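Local coordinates for putative hydrolase (Acinetobacter sp. NBRC 100985, PDB 4XUK), which probably hydrolyses organophosphorus triesters and lactones, as a dizinc hydrolase of the metallo-beta-lactamase superfamily, at residues 252-256 with 257-261; 205-209 with 210-214. The protein carries 2 engineered substitutions. One frame throughout, in Å; residues are numbered along the deposited sequence.

How the contacts relate
Both contacts are local and reach the same mixed sheet, their centres about 11 Å apart. Contact 2 comes first along the chain: it is the hairpin of strands 202-208 and 211-215. Contact 1 follows, where helix 240-257 ends and the chain re-enters the sheet as strand 260-262, parallel to 211-215 and next to it. The two meet directly through probable hydrogen bonds, from V214 N to T260 O (2.8 Å) and between T260 OG1 and E211 OE2 (2.8 Å). Shortly beyond these neighbouring strands come the zinc ligands D218 and H265, consistent with the paired strands being part of the framework that carries these ligands in this metallo-beta-lactamase fold.

Contact 1 of 2, residues 252-256 with 257-261; sequences ANFAK and NGQTI
N253 OD1 draws N257 and Q259 together at the C-terminal end of helix 240-257, accepting from both side-chain amides. N257 ND2 lies 2.8 Å from N253 OD1, in the carbonyl plane of N253. Q259 NE2 arrives from another direction, 3.0 Å from N253 OD1, with an almost straight N-H...O angle of 174° but tilted from that plane. With CG anti to the backbone N (chi1 164°), the N253 amide stands out from the flank of the helix, where both donors reach OD1. The last helical turn is closed by the backbone: N257 N donates a hydrogen bond to N253 O (2.9 Å), which also takes a weak bond from N257 ND2, and G258 N bonds to F254 O at 2.8 Å. A water donates to F254 O and to Q259 O, tying the helix end to the segment leaving it. G258 makes the exit with positive phi (73°). Beyond it I261 CD1 lies over the centre of the F254 ring, 3.4 Å from the centroid, a CH-pi contact, while Q259 OE1 sits at the ring edge, 3.8 Å from F254 CD1. All these polar bonds join neutral amides, carbonyls and one water, so they should depend little on pH.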
ATOM      1  N   ALA A 252       3.299  20.906   7.990  1.00 20.15           N
ATOM      2  CA  ALA A 252       4.547  21.644   7.881  1.00 23.11           C
ATOM      3  C   ALA A 252       5.586  20.974   8.769  1.00 24.33           C
ATOM      4  O   ALA A 252       6.666  20.635   8.307  1.00 22.86           O
ATOM      5  CB  ALA A 252       4.342  23.099   8.272  1.00 24.24           C
ATOM      6  N   ASN A 253       5.245  20.768  10.037  1.00 22.44           N
ATOM      7  CA  ASN A 253       6.111  20.053  10.967  1.00 21.63           C
ATOM      8  C   ASN A 253       6.548  18.685  10.428  1.00 23.30           C
ATOM      9  O   ASN A 253       7.740  18.364  10.453  1.00 25.61           O
ATOM     10  CB  ASN A 253       5.401  19.926  12.329  1.00 22.99           C
ATOM     11  CG  ASN A 253       6.037  18.883  13.248  1.00 27.69           C
ATOM     12  OD1 ASN A 253       7.251  18.680  13.248  1.00 26.09           O
ATOM     13  ND2 ASN A 253       5.205  18.222  14.047  1.00 30.54           N
ATOM     14  N   PHE A 254       5.597  17.895   9.926  1.00 21.75           N
ATOM     15  CA  PHE A 254       5.902  16.548   9.411  1.00 23.73           C
ATOM     16  C   PHE A 254       6.832  16.556   8.204  1.00 23.10           C
ATOM     17  O   PHE A 254       7.708  15.692   8.067  1.00 22.93           O
ATOM     18  CB  PHE A 254       4.619  15.811   9.023  1.00 20.88           C
ATOM     19  CG  PHE A 254       3.621  15.656  10.149  1.00 20.07           C
ATOM     20  CD1 PHE A 254       4.020  15.665  11.473  1.00 19.23           C
ATOM     21  CD2 PHE A 254       2.276  15.488   9.860  1.00 17.60           C
ATOM     22  CE1 PHE A 254       3.082  15.522  12.493  1.00 23.03           C
ATOM     23  CE2 PHE A 254       1.335  15.343  10.873  1.00 19.10           C
ATOM     24  CZ  PHE A 254       1.736  15.356  12.185  1.00 16.35           C
ATOM     25  N   ALA A 255       6.628  17.517   7.308  1.00 23.41           N
ATOM     26  CA  ALA A 255       7.462  17.631   6.116  1.00 23.65           C
ATOM     27  C   ALA A 255       8.911  17.996   6.457  1.00 25.41           C
ATOM     28  O   ALA A 255       9.840  17.425   5.880  1.00 23.59           O
ATOM     29  CB  ALA A 255       6.866  18.636   5.137  1.00 24.18           C
ATOM     30  N   LYS A 256       9.067  18.916   7.363  1.00 24.16           N
ATOM     31  CA  LYS A 256      10.348  19.316   7.818  1.00 28.90           C
ATOM     32  C   LYS A 256      11.084  18.254   8.676  1.00 26.45           C
ATOM     33  O   LYS A 256      12.227  18.020   8.515  1.00 26.19           O
ATOM     34  CB  LYS A 256      10.173  20.593   8.586  1.00 24.99           C
ATOM     35  CG  LYS A 256      11.440  21.176   9.110  1.00 35.62           C
ATOM     36  CD  LYS A 256      11.299  21.489  10.574  1.00 44.98           C
ATOM     37  CE  LYS A 256      11.389  22.971  10.841  1.00 27.96           C
ATOM     38  NZ  LYS A 256      12.637  23.320  11.580  1.00 47.72           N
ATOM     39  N   ASN A 257      10.378  17.641   9.588  1.00 25.02           N
ATOM     40  CA  ASN A 257      10.992  16.789  10.602  1.00 22.72           C
ATOM     41  C   ASN A 257      10.876  15.295  10.344  1.00 24.27           C
ATOM     42  O   ASN A 257      11.560  14.495  10.987  1.00 20.52           O
ATOM     43  CB  ASN A 257      10.482  17.176  11.986  1.00 27.72           C
ATOM     44  CG  ASN A 257      10.859  18.608  12.352  1.00 25.96           C
ATOM     45  OD1 ASN A 257      12.034  18.944  12.419  1.00 27.57           O
ATOM     46  ND2 ASN A 257       9.862  19.448  12.568  1.00 29.97           N
ATOM     47  N   GLY A 258      10.018  14.920   9.397  1.00 22.10           N
ATOM     48  CA  GLY A 258      10.016  13.564   8.882  1.00 21.22           C
ATOM     49  C   GLY A 258       9.456  12.480   9.778  1.00 22.68           C
ATOM     50  O   GLY A 258       9.784  11.302   9.584  1.00 20.11           O
ATOM     51  N   GLN A 259       8.609  12.848  10.738  1.00 20.90           N
ATOM     52  CA  GLN A 259       7.977  11.848  11.590  1.00 21.96           C
ATOM     53  C   GLN A 259       7.223  10.831  10.748  1.00 21.44           C
ATOM     54  O   GLN A 259       6.630  11.172   9.718  1.00 21.14           O
ATOM     55  CB  GLN A 259       6.991  12.492  12.576  1.00 19.96           C
ATOM     56  CG  GLN A 259       7.600  13.463  13.590  1.00 22.60           C
ATOM     57  CD  GLN A 259       7.527  14.908  13.137  1.00 23.84           C
ATOM     58  OE1 GLN A 259       7.718  15.216  11.954  1.00 22.33           O
ATOM     59  NE2 GLN A 259       7.258  15.805  14.075  1.00 22.27           N
ATOM     60  N   THR A 260       7.217   9.614  11.200  1.00 19.70           N
ATOM     61  CA  THR A 260       6.372   8.592  10.665  1.00 20.66           C
ATOM     62  C   THR A 260       4.930   8.896  11.113  1.00 22.83           C
ATOM     63  O   THR A 260       4.725   9.250  12.240  1.00 20.04           O
ATOM     64  CB  THR A 260       6.794   7.231  11.231  1.00 26.07           C
ATOM     65  OG1 THR A 260       8.133   6.914  10.849  1.00 31.34           O
ATOM     66  CG2 THR A 260       5.869   6.207  10.849  1.00 15.83           C
ATOM     67  N   ILE A 261       3.945   8.735  10.262  1.00 19.51           N
ATOM     68  CA  ILE A 261       2.575   9.111  10.516  1.00 18.50           C
ATOM     69  C   ILE A 261       1.638   7.916  10.486  1.00 19.08           C
ATOM     70  O   ILE A 261       1.743   7.115   9.601  1.00 14.98           O
ATOM     71  CB  ILE A 261       2.156  10.110   9.421  1.00 25.51           C
ATOM     72  CG1 ILE A 261       3.043  11.326   9.473  1.00 23.63           C
ATOM     73  CG2 ILE A 261       0.681  10.402   9.391  1.00 20.02           C
ATOM     74  CD1 ILE A 261       2.883  12.127  10.708  1.00 21.02           C
TER
HETATM   75  O   HOH W   1       6.692  12.905   7.549  1.00 19.69           O

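Contact 2 of 2, residues 205-209 with 210-214; sequences ELKTK and GESIV
The E205 carboxylate approaches S212 through OE2, 3.7 Å from S212 CB, while the other flat group, the E211 carboxylate, projects on the opposite face of the sheet and uses OE2 to bond Y9 OH. They belong to an antiparallel beta hairpin whose strands, 205-208 and 211-214, run at 166° to each other and are joined by a type II turn from T208 to E211. E205, K207, S212 and V214 occupy one face; L206, T208, E211 and I213 occupy the other. L206 and I213 form a hydrogen-bonded pair, both N-H...O bonds 2.9 Å long (L206 N to I213 O and I213 N to L206 O) and nearly straight. L206 CD1 and I213 CD1, 4.2 Å apart, lie alongside each other, and strand 14-26 packs on both side chains, through V14 and I16. Next to the turn the pairing is uneven: T208 N donates to E211 O at 2.8 Å, whereas the return bond from E211 N to T208 O is weak. G210 takes the positive-phi position of the turn, and K209 NZ forms a salt bridge with D13. T208 OG1, placed between its backbone N and carbonyl carbon (chi1 72°), gives E211 O a second donor at 2.9 Å.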
ATOM      1  N   GLU A 205       1.890  11.302  20.132  1.00 21.63           N
ATOM      2  CA  GLU A 205       3.243  11.063  19.631  1.00 22.79           C
ATOM      3  C   GLU A 205       3.997  10.034  20.478  1.00 23.11           C
ATOM      4  O   GLU A 205       4.048  10.136  21.714  1.00 20.86           O
ATOM      5  CB  GLU A 205       4.035  12.369  19.551  1.00 22.53           C
ATOM      6  CG  GLU A 205       5.412  12.200  18.906  1.00 29.23           C
ATOM      7  CD  GLU A 205       6.135  13.519  18.731  1.00 37.64           C
ATOM      8  OE1 GLU A 205       5.654  14.538  19.269  1.00 40.69           O
ATOM      9  OE2 GLU A 205       7.182  13.528  18.054  1.00 40.92           O
ATOM     10  N   LEU A 206       4.562   9.045  19.793  1.00 23.50           N
ATOM     11  CA  LEU A 206       5.368   7.991  20.400  1.00 23.82           C
ATOM     12  C   LEU A 206       6.796   8.183  19.922  1.00 23.81           C
ATOM     13  O   LEU A 206       7.075   8.044  18.733  1.00 22.83           O
ATOM     14  CB  LEU A 206       4.887   6.615  19.923  1.00 24.78           C
ATOM     15  CG  LEU A 206       5.026   5.344  20.786  1.00 29.72           C
ATOM     16  CD1 LEU A 206       5.542   4.158  19.981  1.00 27.64           C
ATOM     17  CD2 LEU A 206       5.854   5.553  22.038  1.00 27.47           C
ATOM     18  N   LYS A 207       7.702   8.513  20.830  1.00 25.33           N
ATOM     19  CA  LYS A 207       9.115   8.585  20.456  1.00 26.48           C
ATOM     20  C   LYS A 207       9.840   7.296  20.824  1.00 28.78           C
ATOM     21  O   LYS A 207       9.871   6.889  21.985  1.00 25.93           O
ATOM     22  CB  LYS A 207       9.794   9.807  21.084  1.00 30.99           C
ATOM     23  CG  LYS A 207       9.112  11.123  20.716  1.00 36.71           C
ATOM     24  CD  LYS A 207       9.869  12.340  21.242  1.00 44.28           C
ATOM     25  CE  LYS A 207       8.965  13.573  21.306  1.00 40.66           C
ATOM     26  NZ  LYS A 207       8.005  13.517  22.455  1.00 41.07           N
ATOM     27  N   THR A 208      10.403   6.641  19.815  1.00 25.94           N
ATOM     28  CA  THR A 208      11.197   5.448  20.037  1.00 33.22           C
ATOM     29  C   THR A 208      12.638   5.763  19.663  1.00 34.71           C
ATOM     30  O   THR A 208      12.953   6.885  19.255  1.00 30.63           O
ATOM     31  CB  THR A 208      10.696   4.287  19.173  1.00 33.03           C
ATOM     32  OG1 THR A 208      11.035   4.533  17.802  1.00 30.89           O
ATOM     33  CG2 THR A 208       9.178   4.158  19.287  1.00 30.31           C
ATOM     34  N   LYS A 209      13.514   4.779  19.816  1.00 39.28           N
ATOM     35  CA  LYS A 209      14.909   4.940  19.426  1.00 37.13           C
ATOM     36  C   LYS A 209      15.034   5.222  17.933  1.00 35.79           C
ATOM     37  O   LYS A 209      14.724   4.370  17.100  1.00 35.58           O
ATOM     38  CB  LYS A 209      15.702   3.687  19.792  1.00 39.98           C
ATOM     39  CG  LYS A 209      14.985   2.386  19.452  1.00 43.66           C
ATOM     40  CD  LYS A 209      14.337   1.764  20.680  1.00 48.57           C
ATOM     41  CE  LYS A 209      15.365   1.057  21.558  1.00 46.52           C
ATOM     42  NZ  LYS A 209      14.813   0.739  22.904  1.00 49.00           N
ATOM     43  N   GLY A 210      15.466   6.434  17.597  1.00 34.11           N
ATOM     44  CA  GLY A 210      15.688   6.802  16.207  1.00 38.02           C
ATOM     45  C   GLY A 210      14.455   7.026  15.334  1.00 35.08           C
ATOM     46  O   GLY A 210      14.582   7.171  14.114  1.00 31.99           O
ATOM     47  N   GLU A 211      13.268   7.067  15.938  1.00 30.08           N
ATOM     48  CA  GLU A 211      12.042   7.261  15.155  1.00 31.56           C
ATOM     49  C   GLU A 211      10.913   7.841  15.998  1.00 29.78           C
ATOM     50  O   GLU A 211      10.645   7.366  17.104  1.00 28.98           O
ATOM     51  CB  GLU A 211      11.597   5.937  14.521  1.00 28.56           C
ATOM     52  CG  GLU A 211      10.335   6.035  13.682  1.00 30.41           C
ATOM     53  CD  GLU A 211      10.057   4.753  12.919  1.00 27.53           C
ATOM     54  OE1 GLU A 211      10.905   3.842  12.947  1.00 26.25           O
ATOM     55  OE2 GLU A 211       8.989   4.648  12.288  1.00 31.41           O
ATOM     56  N   SER A 212      10.271   8.886  15.482  1.00 24.42           N
ATOM     57  CA  SER A 212       9.062   9.413  16.093  1.00 24.66           C
ATOM     58  C   SER A 212       7.870   9.025  15.231  1.00 24.49           C
ATOM     59  O   SER A 212       7.907   9.179  14.003  1.00 22.44           O
ATOM     60  CB  SER A 212       9.131  10.939  16.231  1.00 29.72           C
ATOM     61  OG  SER A 212      10.073  11.329  17.215  1.00 37.42           O
ATOM     62  N   ILE A 213       6.820   8.523  15.876  1.00 21.40           N
ATOM     63  CA  ILE A 213       5.586   8.161  15.187  1.00 21.17           C
ATOM     64  C   ILE A 213       4.462   9.030  15.713  1.00 23.36           C
ATOM     65  O   ILE A 213       4.244   9.093  16.929  1.00 20.94           O
ATOM     66  CB  ILE A 213       5.221   6.691  15.434  1.00 22.33           C
ATOM     67  CG1 ILE A 213       6.363   5.782  14.985  1.00 22.70           C
ATOM     68  CG2 ILE A 213       3.931   6.332  14.709  1.00 19.04           C
ATOM     69  CD1 ILE A 213       6.897   4.900  16.093  1.00 25.82           C
ATOM     70  N   VAL A 214       3.764   9.730  14.817  1.00 20.44           N
ATOM     71  CA  VAL A 214       2.609  10.507  15.253  1.00 20.69           C
ATOM     72  C   VAL A 214       1.316   9.847  14.794  1.00 18.22           C
ATOM     73  O   VAL A 214       1.117   9.596  13.606  1.00 17.31           O
ATOM     74  CB  VAL A 214       2.660  11.978  14.782  1.00 20.69           C
ATOM     75  CG1 VAL A 214       1.504  12.761  15.396  1.00 18.50           C
ATOM     76  CG2 VAL A 214       4.003  12.619  15.175  1.00 20.17           C
TER